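Local coordinates for protein beta-xylanase (Caldicellulosiruptor kristjanssonii, PDB 7NWN) that probably binds carbohydrate through a family 9 binding module, as part of a multimodular, hyperthermostable xylanase-glucuronoyl esterase that cleaves beta-1,4-xylan, at residues N46-Y51 / T57-K62; A53-N58 / V168-S173; I130-T135 / A151-P156. All coordinates share one frame; numbering follows the deposited sequence.

Contact 1: N46-Y51 / T57-K62; sequences NIPRIY and TNAKFK. With EDO (1,2-ethanediol), chain K.
N46 and F61 meet as an antiparallel hydrogen-bonded pair, and this end of the contact is its tight part. N46 N donates to F61 O over 2.7 Å, with an angle of 170° at the hydrogen, and F61 N returns a bond to N46 O at 3.0 Å. The side chain of N46 adds only a weak, bent bond from ND2 to the same F61 O. Its CB sits over one face of the F61 ring, 3.8 Å from the centroid and 20° off the normal, a CH-pi contact displaced toward the rim. F61 reaches that place because its CG stands between the backbone N and the carbonyl carbon (chi1 70°). P48 CD comes to the rim of the same ring and P48 CG faces the methyl of A59, while F166 stacks on F61 from strand 161-171. A single bridge pins the start of 46-51 to strand 58-66, within this chain an outermost strand of the four-stranded antiparallel sheet in this beta-rich CBM9 module. Without the F61 ring, an alanine here is likely to lose the CH-pi contact, leaving N46 CB without that face and P48 CD without that edge. Toward Y51 the segments part and water takes over. Water 1 donates to P48 O, accepts from A59 N at 3.0 Å and bonds Y51 OH at 2.6 Å. The ring edge of Y51 meets T57 O in plane, CE2 lying 3.4 Å from it, and water 2 donates a hydrogen bond to that oxygen. A 1,2-ethanediol, probably from the crystallisation liquor, bridges N46 and I47: its O1 donates to N46 OD1 and its O2 accepts from I47 N at 2.8 Å.

Contact 2: A53-N58 / V168-S173; sequences ATTQTN and VNEADS. With CA (calcium ion), chain Q.
E170 extends from strand 161-171, at the margin of a calcium site, toward T55 and T57 in the loop before strand 58-66. That loop holds an ST turn: T57 N donates to T55 OG1 at 3.1 Å, although the position of this hydroxyl is less certain because the model crowds it against E170 OE1. From CB, the E170 chain runs extended; with chi1 -176° its CG points away from its own backbone N and leads straight across to the loop. CG lies 3.5 Å from T57 OG1 and equally far from the calcium ion. CD then comes within 3.2 Å of T57 OG1, but neither carboxylate oxygen has the angle for a hydrogen bond with that hydroxyl, which has a weak bond to D78 OD1 instead. At the tip, OE1 points to T55, too close in the model to carry an interpretation. OE2 turns to water, accepting from both water 3 and water 4. Beside these polar groups, the methyls T57 CG2 and V168 CG1 approach to 4.4 Å. Calcium is held by A171 O together with D78, V80 and D92, and water 4 joins this shell at 2.6 Å from the ion while donating to E170 OE2.

Contact 3: I130-T135 / A151-P156; sequences ILRFYT and ALSKKP. With EDO (1,2-ethanediol), chain J.
R132 sets its CG trans to the carbonyl carbon (chi1 -60°) and then bends at its third torsion (chi3 61°), a turn that brings the guanidinium edge round to A151 O. There the group grips side-on. R132 NE donates to A151 O at 3.0 Å and R132 NH2 to the same A151 O at 2.8 Å, the oxygen lying almost in the guanidinium plane. The two donors address the acceptor differently: NH2 lies in the carbonyl plane, on a lone pair, whereas NE is tilted 26° from that plane. Both bonds are bent at the hydrogen, as in a fork converging on one atom. The backbone supplies the return bond, A151 N to R132 O at 3.0 Å and nearly straight, so R132 holds A151 through both its main chain and its side chain. Against this polar frame the methyl of A151 packs beside R132, with the two CB atoms 4.2 Å apart. The contact joins the 3-10 segment 130-132, which leads into edge strand 133-140, to the end of the neighbouring strand 143-151, and thus fastens one end of this antiparallel pair in the four-stranded sheet. Further along, L152 CA comes within 3.7 Å of R132 NH2. E100 connects the two sides: its OE1 forms a salt bridge with R132 NH2, while its OE2 accepts from the backbone N of S153 and K154. The positive guanidinium is likely to polarise A151 O, the E100 carboxylate probably offsets part of its charge, and the two bonds to one oxygen restrict its turning at this partly exposed surface.

From the N terminus, the chain first closes the short loop of contact 1, where 46-51 turns back onto the start of strand 58-66. The intervening loop belongs to contact 2, which shares T57 and N58 with contact 1 and closes a far longer loop by reaching strand 161-171. The two touch directly, A59 CB lying 3.7 Å from V168 CG2, and so join an edge of the four-stranded sheet to the larger mixed sheet. Contact 3 is nested within the loop of contact 2 and follows contact 1 in series. It ties the opposite edge of the four-stranded sheet to its neighbour, with its centre about 23 Å from that of contact 1.

Contact 1: N46-Y51 / T57-K62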
ATOM      1  N   ASN A  46       9.501  -4.531  -2.342  1.00 35.23           N
ATOM      2  CA  ASN A  46       9.125  -4.267  -3.718  1.00 37.70           C
ATOM      3  C   ASN A  46       9.517  -2.826  -3.975  1.00 41.26           C
ATOM      4  O   ASN A  46       9.344  -2.007  -3.076  1.00 44.32           O
ATOM      5  CB  ASN A  46       7.618  -4.428  -3.890  1.00 38.20           C
ATOM      6  CG  ASN A  46       7.175  -5.815  -3.451  1.00 41.09           C
ATOM      7  OD1 ASN A  46       7.471  -6.812  -4.114  1.00 38.52           O
ATOM      8  ND2 ASN A  46       6.512  -5.896  -2.311  1.00 37.15           N
ATOM      9  N   ILE A  47      10.158  -2.569  -5.119  1.00 43.09           N
ATOM     10  CA  ILE A  47      10.712  -1.260  -5.448  1.00 43.59           C
ATOM     11  C   ILE A  47       9.896  -0.706  -6.615  1.00 43.14           C
ATOM     12  O   ILE A  47      10.001  -1.186  -7.752  1.00 40.02           O
ATOM     13  CB  ILE A  47      12.189  -1.355  -5.882  1.00 46.92           C
ATOM     14  CG1 ILE A  47      13.080  -2.185  -4.941  1.00 52.08           C
ATOM     15  CG2 ILE A  47      12.729   0.037  -6.187  1.00 46.92           C
ATOM     16  CD1 ILE A  47      13.380  -1.562  -3.599  1.00 54.99           C
ATOM     17  N   PRO A  48       9.037   0.303  -6.397  1.00 40.97           N
ATOM     18  CA  PRO A  48       8.292   0.883  -7.519  1.00 43.31           C
ATOM     19  C   PRO A  48       9.297   1.713  -8.318  1.00 42.42           C
ATOM     20  O   PRO A  48      10.071   2.475  -7.733  1.00 40.79           O
ATOM     21  CB  PRO A  48       7.216   1.690  -6.802  1.00 39.60           C
ATOM     22  CG  PRO A  48       7.894   2.116  -5.515  1.00 35.52           C
ATOM     23  CD  PRO A  48       8.754   0.945  -5.106  1.00 38.86           C
ATOM     24  N   ARG A  49       9.308   1.522  -9.640  1.00 41.13           N
ATOM     25  CA  ARG A  49      10.315   2.171 -10.483  1.00 47.09           C
ATOM     26  C   ARG A  49       9.693   3.048 -11.587  1.00 40.48           C
ATOM     27  O   ARG A  49      10.392   3.491 -12.468  1.00 45.52           O
ATOM     28  CB  ARG A  49      11.190   1.079 -11.104  1.00 45.95           C
ATOM     29  CG  ARG A  49      12.167   0.481 -10.112  1.00 49.58           C
ATOM     30  CD  ARG A  49      12.741  -0.759 -10.749  1.00 55.04           C
ATOM     31  NE  ARG A  49      13.391  -1.608  -9.760  1.00 70.27           N
ATOM     32  CZ  ARG A  49      14.502  -1.311  -9.086  1.00 73.48           C
ATOM     33  NH1 ARG A  49      15.115  -0.149  -9.272  1.00 71.04           N
ATOM     34  NH2 ARG A  49      14.991  -2.189  -8.225  1.00 67.83           N
ATOM     35  N   ILE A  50       8.387   3.300 -11.560  1.00 37.83           N
ATOM     36  CA  ILE A  50       7.712   4.135 -12.553  1.00 40.07           C
ATOM     37  C   ILE A  50       7.616   5.552 -11.994  1.00 40.74           C
ATOM     38  O   ILE A  50       6.743   5.864 -11.189  1.00 44.70           O
ATOM     39  CB  ILE A  50       6.327   3.540 -12.913  1.00 40.56           C
ATOM     40  CG1 ILE A  50       6.448   2.091 -13.426  1.00 38.65           C
ATOM     41  CG2 ILE A  50       5.492   4.458 -13.808  1.00 39.79           C
ATOM     42  CD1 ILE A  50       5.114   1.372 -13.633  1.00 40.20           C
ATOM     43  N   TYR A  51       8.525   6.408 -12.446  1.00 38.54           N
ATOM     44  CA  TYR A  51       8.584   7.789 -12.023  1.00 44.26           C
ATOM     45  C   TYR A  51       7.933   8.656 -13.102  1.00 48.28           C
ATOM     46  O   TYR A  51       8.249   8.478 -14.261  1.00 45.99           O
ATOM     47  CB  TYR A  51      10.060   8.168 -11.915  1.00 41.87           C
ATOM     48  CG  TYR A  51      10.723   7.581 -10.701  1.00 46.07           C
ATOM     49  CD1 TYR A  51      11.232   6.292 -10.699  1.00 48.44           C
ATOM     50  CD2 TYR A  51      10.867   8.339  -9.551  1.00 48.01           C
ATOM     51  CE1 TYR A  51      11.854   5.764  -9.576  1.00 51.07           C
ATOM     52  CE2 TYR A  51      11.488   7.832  -8.427  1.00 45.41           C
ATOM     53  CZ  TYR A  51      11.963   6.539  -8.434  1.00 47.21           C
ATOM     54  OH  TYR A  51      12.544   6.086  -7.297  1.00 52.48           O
ATOM     55  N   THR A  57      13.352  11.588  -4.497  1.00 39.28           N
ATOM     56  CA  THR A  57      12.447  10.756  -3.703  1.00 39.68           C
ATOM     57  C   THR A  57      12.435   9.330  -4.246  1.00 42.85           C
ATOM     58  O   THR A  57      12.405   9.139  -5.448  1.00 39.87           O
ATOM     59  CB  THR A  57      11.032  11.327  -3.680  1.00 38.96           C
ATOM     60  OG1 THR A  57      11.217  12.563  -3.000  1.00 39.11           O
ATOM     61  CG2 THR A  57      10.004  10.478  -2.942  1.00 39.23           C
ATOM     62  N   ASN A  58      12.526   8.337  -3.355  1.00 40.92           N
ATOM     63  CA  ASN A  58      12.349   6.954  -3.763  1.00 37.96           C
ATOM     64  C   ASN A  58      11.639   6.232  -2.622  1.00 38.37           C
ATOM     65  O   ASN A  58      11.465   6.820  -1.552  1.00 40.85           O
ATOM     66  CB  ASN A  58      13.631   6.257  -4.223  1.00 38.85           C
ATOM     67  CG  ASN A  58      14.680   6.278  -3.141  1.00 48.00           C
ATOM     68  OD1 ASN A  58      14.701   5.415  -2.276  1.00 52.77           O
ATOM     69  ND2 ASN A  58      15.524   7.295  -3.157  1.00 48.09           N
ATOM     70  N   ALA A  59      11.191   4.994  -2.891  1.00 35.99           N
ATOM     71  CA  ALA A  59      10.339   4.308  -1.944  1.00 35.25           C
ATOM     72  C   ALA A  59      10.479   2.808  -2.135  1.00 36.68           C
ATOM     73  O   ALA A  59      10.937   2.351  -3.180  1.00 35.76           O
ATOM     74  CB  ALA A  59       8.897   4.724  -2.132  1.00 32.30           C
ATOM     75  N   LYS A  60      10.021   2.073  -1.116  0.50 34.69           N
ATOM     76  CA  LYS A  60       9.908   0.632  -1.181  0.50 33.50           C
ATOM     77  C   LYS A  60       8.709   0.233  -0.334  0.50 31.93           C
ATOM     78  O   LYS A  60       8.220   1.018   0.485  0.50 28.76           O
ATOM     79  CB  LYS A  60      11.224   0.010  -0.710  0.50 34.72           C
ATOM     80  CG  LYS A  60      11.811   0.623   0.564  0.50 44.36           C
ATOM     81  CD  LYS A  60      13.166   0.029   0.969  0.50 45.13           C
ATOM     82  CE  LYS A  60      13.916   0.725   2.100  0.50 46.09           C
ATOM     83  NZ  LYS A  60      15.236   0.075   2.347  0.50 34.82           N
ATOM     84  N   PHE A  61       8.222  -0.986  -0.542  1.00 32.58           N
ATOM     85  CA  PHE A  61       7.126  -1.443   0.301  1.00 33.85           C
ATOM     86  C   PHE A  61       7.162  -2.962   0.353  1.00 36.43           C
ATOM     87  O   PHE A  61       7.694  -3.595  -0.567  1.00 34.60           O
ATOM     88  CB  PHE A  61       5.784  -0.890  -0.192  1.00 32.62           C
ATOM     89  CG  PHE A  61       5.330  -1.499  -1.494  1.00 34.89           C
ATOM     90  CD1 PHE A  61       5.732  -0.959  -2.713  1.00 35.05           C
ATOM     91  CD2 PHE A  61       4.506  -2.625  -1.496  1.00 34.01           C
ATOM     92  CE1 PHE A  61       5.331  -1.544  -3.913  1.00 35.79           C
ATOM     93  CE2 PHE A  61       4.093  -3.212  -2.694  1.00 36.89           C
ATOM     94  CZ  PHE A  61       4.512  -2.678  -3.906  1.00 36.32           C
ATOM     95  N   LYS A  62       6.571  -3.493   1.439  1.00 32.50           N
ATOM     96  CA  LYS A  62       6.408  -4.922   1.656  1.00 34.00           C
ATOM     97  C   LYS A  62       4.925  -5.179   1.865  1.00 32.41           C
ATOM     98  O   LYS A  62       4.216  -4.277   2.317  1.00 29.79           O
ATOM     99  CB  LYS A  62       7.189  -5.338   2.895  1.00 32.43           C
ATOM    100  CG  LYS A  62       8.703  -5.283   2.689  1.00 33.37           C
ATOM    101  CD  LYS A  62       9.513  -5.710   3.909  1.00 36.76           C
ATOM    102  CE  LYS A  62      10.998  -5.823   3.578  1.00 33.96           C
ATOM    103  NZ  LYS A  62      11.740  -6.378   4.706  1.00 37.91           N
TER
HETATM  104  C1  EDO K 310       9.690  -6.548  -6.809  1.00 59.61           C
HETATM  105  O1  EDO K 310       8.309  -6.651  -6.630  1.00 51.33           O
HETATM  106  C2  EDO K 310      10.057  -5.159  -7.171  1.00 51.72           C
HETATM  107  O2  EDO K 310      11.171  -4.807  -6.423  1.00 57.68           O
HETATM  108  O   HOH W   1      11.281   4.371  -5.830  1.00 38.45           O
HETATM  109  O   HOH W   2      14.695   8.656  -7.072  1.00 67.24           O

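Contact 2: A53-N58 / V168-S173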
ATOM      1  N   ALA A  53       8.636  11.782 -13.303  1.00 49.41           N
ATOM      2  CA  ALA A  53       9.705  12.749 -13.574  1.00 54.13           C
ATOM      3  C   ALA A  53      10.883  12.459 -12.657  1.00 52.46           C
ATOM      4  O   ALA A  53      10.725  11.731 -11.686  1.00 52.15           O
ATOM      5  CB  ALA A  53       9.242  14.168 -13.342  1.00 50.42           C
ATOM      6  N   THR A  54      12.047  13.065 -12.923  1.00 51.80           N
ATOM      7  CA  THR A  54      13.207  12.813 -12.081  1.00 51.29           C
ATOM      8  C   THR A  54      12.988  13.514 -10.746  1.00 48.93           C
ATOM      9  O   THR A  54      12.335  14.559 -10.696  1.00 53.88           O
ATOM     10  CB  THR A  54      14.518  13.267 -12.743  1.00 59.89           C
ATOM     11  OG1 THR A  54      14.364  14.676 -12.845  1.00 63.81           O
ATOM     12  CG2 THR A  54      14.754  12.682 -14.120  1.00 56.92           C
ATOM     13  N   THR A  55      13.528  12.917  -9.677  1.00 44.48           N
ATOM     14  CA  THR A  55      13.305  13.329  -8.294  1.00 45.50           C
ATOM     15  C   THR A  55      14.294  12.562  -7.423  1.00 46.49           C
ATOM     16  O   THR A  55      14.703  11.469  -7.800  1.00 42.09           O
ATOM     17  CB  THR A  55      11.873  13.014  -7.826  1.00 46.19           C
ATOM     18  OG1 THR A  55      11.794  13.463  -6.480  1.00 46.26           O
ATOM     19  CG2 THR A  55      11.500  11.548  -7.909  1.00 44.93           C
ATOM     20  N   GLN A  56      14.682  13.089  -6.258  0.50 44.01           N
ATOM     21  CA  GLN A  56      15.535  12.268  -5.404  0.50 48.38           C
ATOM     22  C   GLN A  56      14.685  11.453  -4.415  0.50 43.97           C
ATOM     23  O   GLN A  56      15.235  10.741  -3.569  0.50 41.07           O
ATOM     24  CB  GLN A  56      16.558  13.101  -4.626  0.50 49.63           C
ATOM     25  CG  GLN A  56      17.333  14.123  -5.440  0.50 53.39           C
ATOM     26  CD  GLN A  56      18.641  13.557  -5.918  0.50 57.44           C
ATOM     27  OE1 GLN A  56      18.686  12.741  -6.838  0.50 60.55           O
ATOM     28  NE2 GLN A  56      19.716  13.989  -5.281  0.50 59.59           N
ATOM     29  N   THR A  57      13.352  11.588  -4.497  1.00 39.28           N
ATOM     30  CA  THR A  57      12.447  10.756  -3.703  1.00 39.68           C
ATOM     31  C   THR A  57      12.435   9.330  -4.246  1.00 42.85           C
ATOM     32  O   THR A  57      12.405   9.139  -5.448  1.00 39.87           O
ATOM     33  CB  THR A  57      11.032  11.327  -3.680  1.00 38.96           C
ATOM     34  OG1 THR A  57      11.217  12.563  -3.000  1.00 39.11           O
ATOM     35  CG2 THR A  57      10.004  10.478  -2.942  1.00 39.23           C
ATOM     36  N   ASN A  58      12.526   8.337  -3.355  1.00 40.92           N
ATOM     37  CA  ASN A  58      12.349   6.954  -3.763  1.00 37.96           C
ATOM     38  C   ASN A  58      11.639   6.232  -2.622  1.00 38.37           C
ATOM     39  O   ASN A  58      11.465   6.820  -1.552  1.00 40.85           O
ATOM     40  CB  ASN A  58      13.631   6.257  -4.223  1.00 38.85           C
ATOM     41  CG  ASN A  58      14.680   6.278  -3.141  1.00 48.00           C
ATOM     42  OD1 ASN A  58      14.701   5.415  -2.276  1.00 52.77           O
ATOM     43  ND2 ASN A  58      15.524   7.295  -3.157  1.00 48.09           N
ATOM     44  N   VAL A 168       3.388   6.656  -4.700  1.00 33.81           N
ATOM     45  CA  VAL A 168       3.849   7.710  -3.820  1.00 35.33           C
ATOM     46  C   VAL A 168       3.598   9.025  -4.545  1.00 35.11           C
ATOM     47  O   VAL A 168       4.000   9.161  -5.691  1.00 33.71           O
ATOM     48  CB  VAL A 168       5.352   7.540  -3.573  1.00 36.27           C
ATOM     49  CG1 VAL A 168       5.983   8.729  -2.829  1.00 36.78           C
ATOM     50  CG2 VAL A 168       5.640   6.211  -2.876  1.00 41.09           C
ATOM     51  N   ASN A 169       3.011   9.981  -3.846  1.00 32.64           N
ATOM     52  CA  ASN A 169       2.943  11.377  -4.276  1.00 35.41           C
ATOM     53  C   ASN A 169       4.077  12.146  -3.590  1.00 35.98           C
ATOM     54  O   ASN A 169       4.172  12.140  -2.353  1.00 33.74           O
ATOM     55  CB  ASN A 169       1.623  11.963  -3.817  1.00 30.28           C
ATOM     56  CG  ASN A 169       0.457  11.193  -4.431  1.00 32.20           C
ATOM     57  OD1 ASN A 169       0.476  10.869  -5.628  1.00 37.37           O
ATOM     58  ND2 ASN A 169      -0.577  10.940  -3.640  1.00 33.00           N
ATOM     59  N   GLU A 170       4.937  12.768  -4.404  1.00 34.09           N
ATOM     60  CA  GLU A 170       5.995  13.610  -3.893  1.00 38.76           C
ATOM     61  C   GLU A 170       5.663  15.083  -4.083  1.00 39.52           C
ATOM     62  O   GLU A 170       5.516  15.530  -5.226  1.00 40.82           O
ATOM     63  CB  GLU A 170       7.337  13.424  -4.578  1.00 41.79           C
ATOM     64  CG  GLU A 170       8.316  14.349  -3.808  1.00 47.91           C
ATOM     65  CD  GLU A 170       9.530  14.681  -4.616  1.00 58.65           C
ATOM     66  OE1 GLU A 170       9.770  13.987  -5.662  1.00 56.10           O
ATOM     67  OE2 GLU A 170      10.214  15.610  -4.204  1.00 65.15           O
ATOM     68  N   ALA A 171       5.582  15.807  -2.961  1.00 33.78           N
ATOM     69  CA  ALA A 171       5.327  17.241  -2.955  1.00 39.83           C
ATOM     70  C   ALA A 171       6.615  17.976  -2.606  1.00 41.43           C
ATOM     71  O   ALA A 171       7.430  17.416  -1.896  1.00 41.07           O
ATOM     72  CB  ALA A 171       4.252  17.621  -1.981  1.00 30.83           C
ATOM     73  N   ASP A 172       6.756  19.249  -3.011  1.00 47.57           N
ATOM     74  CA  ASP A 172       7.972  20.000  -2.676  1.00 43.49           C
ATOM     75  C   ASP A 172       7.619  21.176  -1.764  1.00 46.86           C
ATOM     76  O   ASP A 172       6.460  21.306  -1.341  1.00 37.45           O
ATOM     77  CB  ASP A 172       8.747  20.379  -3.944  1.00 44.90           C
ATOM     78  CG  ASP A 172       8.080  21.489  -4.761  1.00 43.86           C
ATOM     79  OD1 ASP A 172       6.953  21.985  -4.394  1.00 41.74           O
ATOM     80  OD2 ASP A 172       8.690  21.846  -5.770  1.00 57.02           O
ATOM     81  N   SER A 173       8.602  22.065  -1.499  1.00 44.50           N
ATOM     82  CA  SER A 173       8.351  23.151  -0.563  1.00 47.89           C
ATOM     83  C   SER A 173       7.402  24.200  -1.136  1.00 44.14           C
ATOM     84  O   SER A 173       6.947  25.061  -0.387  1.00 48.66           O
ATOM     85  CB  SER A 173       9.621  23.786  -0.071  1.00 51.20           C
ATOM     86  OG  SER A 173      10.387  24.235  -1.161  1.00 58.25           O
TER
HETATM   87 CA    CA Q 316       8.479  15.733  -0.597  1.00 50.34          CA
HETATM   88  O   HOH W   3      11.552  16.213  -6.259  1.00 50.97           O
HETATM   89  O   HOH W   4      10.456  16.650  -1.998  1.00 35.41           O

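Contact 3: I130-T135 / A151-P156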
ATOM      1  N   ILE A 130     -13.657   3.886   4.445  1.00 38.45           N
ATOM      2  CA  ILE A 130     -12.397   4.200   5.120  1.00 38.45           C
ATOM      3  C   ILE A 130     -12.306   3.483   6.483  1.00 44.84           C
ATOM      4  O   ILE A 130     -11.209   3.383   7.021  1.00 36.29           O
ATOM      5  CB  ILE A 130     -12.159   5.722   5.276  1.00 40.00           C
ATOM      6  CG1 ILE A 130     -10.651   6.063   5.436  1.00 36.55           C
ATOM      7  CG2 ILE A 130     -12.998   6.254   6.417  1.00 35.95           C
ATOM      8  CD1 ILE A 130     -10.326   7.543   5.332  1.00 42.63           C
ATOM      9  N   LEU A 131     -13.432   2.961   7.027  1.00 39.13           N
ATOM     10  CA  LEU A 131     -13.429   2.174   8.259  1.00 37.33           C
ATOM     11  C   LEU A 131     -12.594   0.896   8.130  1.00 34.41           C
ATOM     12  O   LEU A 131     -12.235   0.321   9.138  1.00 36.60           O
ATOM     13  CB  LEU A 131     -14.861   1.828   8.693  1.00 38.48           C
ATOM     14  CG  LEU A 131     -15.566   2.918   9.516  1.00 43.89           C
ATOM     15  CD1 LEU A 131     -15.627   4.257   8.769  1.00 50.29           C
ATOM     16  CD2 LEU A 131     -16.975   2.486   9.865  1.00 47.52           C
ATOM     17  N   ARG A 132     -12.267   0.473   6.908  1.00 28.83           N
ATOM     18  CA  ARG A 132     -11.481  -0.729   6.679  1.00 33.15           C
ATOM     19  C   ARG A 132      -9.980  -0.431   6.785  1.00 34.99           C
ATOM     20  O   ARG A 132      -9.200  -1.371   6.810  1.00 32.92           O
ATOM     21  CB  ARG A 132     -11.760  -1.265   5.271  1.00 31.88           C
ATOM     22  CG  ARG A 132     -13.257  -1.596   5.111  1.00 33.68           C
ATOM     23  CD  ARG A 132     -13.548  -1.972   3.664  1.00 32.52           C
ATOM     24  NE  ARG A 132     -12.807  -3.137   3.250  1.00 33.07           N
ATOM     25  CZ  ARG A 132     -13.002  -3.795   2.126  1.00 38.11           C
ATOM     26  NH1 ARG A 132     -13.956  -3.400   1.299  1.00 39.45           N
ATOM     27  NH2 ARG A 132     -12.284  -4.874   1.852  1.00 35.11           N
ATOM     28  N   PHE A 133      -9.609   0.869   6.828  1.00 32.50           N
ATOM     29  CA  PHE A 133      -8.222   1.311   6.627  1.00 32.30           C
ATOM     30  C   PHE A 133      -7.675   1.795   7.968  1.00 32.52           C
ATOM     31  O   PHE A 133      -8.267   2.669   8.639  1.00 34.17           O
ATOM     32  CB  PHE A 133      -8.185   2.430   5.574  1.00 35.12           C
ATOM     33  CG  PHE A 133      -6.836   2.913   5.088  1.00 30.93           C
ATOM     34  CD1 PHE A 133      -5.869   2.011   4.694  1.00 30.39           C
ATOM     35  CD2 PHE A 133      -6.623   4.273   4.848  1.00 32.34           C
ATOM     36  CE1 PHE A 133      -4.659   2.433   4.150  1.00 32.31           C
ATOM     37  CE2 PHE A 133      -5.418   4.713   4.288  1.00 35.30           C
ATOM     38  CZ  PHE A 133      -4.423   3.802   3.975  1.00 33.13           C
ATOM     39  N   TYR A 134      -6.575   1.163   8.401  1.00 30.57           N
ATOM     40  CA  TYR A 134      -6.020   1.541   9.694  1.00 29.34           C
ATOM     41  C   TYR A 134      -4.514   1.725   9.516  1.00 30.52           C
ATOM     42  O   TYR A 134      -3.860   0.802   9.018  1.00 29.44           O
ATOM     43  CB  TYR A 134      -6.268   0.404  10.676  1.00 29.52           C
ATOM     44  CG  TYR A 134      -5.735   0.578  12.077  1.00 30.85           C
ATOM     45  CD1 TYR A 134      -5.680   1.819  12.714  1.00 28.45           C
ATOM     46  CD2 TYR A 134      -5.294  -0.546  12.777  1.00 30.54           C
ATOM     47  CE1 TYR A 134      -5.206   1.913  14.013  1.00 31.31           C
ATOM     48  CE2 TYR A 134      -4.824  -0.470  14.084  1.00 30.48           C
ATOM     49  CZ  TYR A 134      -4.777   0.771  14.700  1.00 32.10           C
ATOM     50  OH  TYR A 134      -4.327   0.833  15.985  1.00 32.36           O
ATOM     51  N   THR A 135      -3.987   2.894   9.957  1.00 29.43           N
ATOM     52  CA  THR A 135      -2.610   3.233   9.578  1.00 29.29           C
ATOM     53  C   THR A 135      -1.892   3.857  10.775  1.00 28.64           C
ATOM     54  O   THR A 135      -2.526   4.488  11.623  1.00 28.42           O
ATOM     55  CB  THR A 135      -2.551   4.224   8.397  1.00 31.21           C
ATOM     56  OG1 THR A 135      -3.176   5.433   8.834  1.00 33.36           O
ATOM     57  CG2 THR A 135      -3.239   3.716   7.143  1.00 32.10           C
ATOM     58  N   ALA A 151      -8.761  -4.243   5.992  1.00 30.52           N
ATOM     59  CA  ALA A 151      -9.651  -5.351   6.325  1.00 33.45           C
ATOM     60  C   ALA A 151     -10.286  -5.856   5.012  1.00 35.28           C
ATOM     61  O   ALA A 151     -10.745  -5.052   4.199  1.00 34.27           O
ATOM     62  CB  ALA A 151     -10.687  -4.788   7.275  1.00 33.41           C
ATOM     63  N   LEU A 152     -10.181  -7.166   4.747  1.00 33.95           N
ATOM     64  CA  LEU A 152     -10.685  -7.811   3.542  1.00 39.10           C
ATOM     65  C   LEU A 152     -12.107  -8.313   3.797  1.00 38.98           C
ATOM     66  O   LEU A 152     -12.436  -8.704   4.922  1.00 40.60           O
ATOM     67  CB  LEU A 152      -9.746  -8.975   3.229  1.00 35.63           C
ATOM     68  CG  LEU A 152      -8.354  -8.510   2.805  1.00 36.70           C
ATOM     69  CD1 LEU A 152      -7.369  -9.686   2.744  1.00 35.77           C
ATOM     70  CD2 LEU A 152      -8.452  -7.778   1.458  1.00 35.56           C
ATOM     71  N   SER A 153     -12.965  -8.250   2.780  1.00 41.65           N
ATOM     72  CA  SER A 153     -14.353  -8.659   2.982  1.00 49.09           C
ATOM     73  C   SER A 153     -14.507 -10.095   2.502  1.00 48.73           C
ATOM     74  O   SER A 153     -15.309 -10.829   3.047  1.00 55.95           O
ATOM     75  CB  SER A 153     -15.357  -7.776   2.259  1.00 49.78           C
ATOM     76  OG  SER A 153     -14.915  -7.614   0.920  1.00 59.12           O
ATOM     77  N   LYS A 154     -13.806 -10.448   1.428  1.00 55.20           N
ATOM     78  CA  LYS A 154     -13.732 -11.823   0.963  1.00 69.71           C
ATOM     79  C   LYS A 154     -12.678 -12.542   1.807  1.00 72.10           C
ATOM     80  O   LYS A 154     -11.611 -11.985   2.052  1.00 58.19           O
ATOM     81  CB  LYS A 154     -13.374 -11.809  -0.527  1.00 73.71           C
ATOM     82  CG  LYS A 154     -12.445 -12.932  -0.987  1.00 94.85           C
ATOM     83  CD  LYS A 154     -12.106 -12.933  -2.468  1.00 95.91           C
ATOM     84  CE  LYS A 154     -13.342 -12.929  -3.346  1.00 89.66           C
ATOM     85  NZ  LYS A 154     -13.121 -13.658  -4.618  1.00 99.95           N
ATOM     86  N   LYS A 155     -12.977 -13.771   2.253  1.00 65.11           N
ATOM     87  CA  LYS A 155     -12.026 -14.574   3.012  1.00 67.47           C
ATOM     88  C   LYS A 155     -10.861 -14.958   2.109  1.00 60.02           C
ATOM     89  O   LYS A 155     -11.053 -15.633   1.113  1.00 55.67           O
ATOM     90  CB  LYS A 155     -12.664 -15.876   3.504  1.00 72.64           C
ATOM     91  CG  LYS A 155     -13.134 -15.843   4.954  1.00 94.53           C
ATOM     92  CD  LYS A 155     -14.371 -14.982   5.180  1.00101.30           C
ATOM     93  CE  LYS A 155     -15.000 -15.137   6.552  1.00101.53           C
ATOM     94  NZ  LYS A 155     -16.254 -14.346   6.668  1.00102.60           N
ATOM     95  N   PRO A 156      -9.617 -14.502   2.357  1.00 50.88           N
ATOM     96  CA  PRO A 156      -8.535 -14.912   1.466  1.00 40.61           C
ATOM     97  C   PRO A 156      -8.045 -16.299   1.851  1.00 40.51           C
ATOM     98  O   PRO A 156      -8.129 -16.698   3.004  1.00 44.50           O
ATOM     99  CB  PRO A 156      -7.487 -13.820   1.733  1.00 42.95           C
ATOM    100  CG  PRO A 156      -7.718 -13.438   3.187  1.00 37.22           C
ATOM    101  CD  PRO A 156      -9.226 -13.499   3.379  1.00 41.44           C
TER
HETATM  102  C1  EDO J 309     -13.026 -12.258   7.781  1.00 91.08           C
HETATM  103  O1  EDO J 309     -12.270 -13.151   6.978  1.00 83.67           O
HETATM  104  C2  EDO J 309     -13.646 -11.165   6.998  1.00 83.75           C
HETATM  105  O2  EDO J 309     -14.896 -11.528   6.429  1.00 81.10           O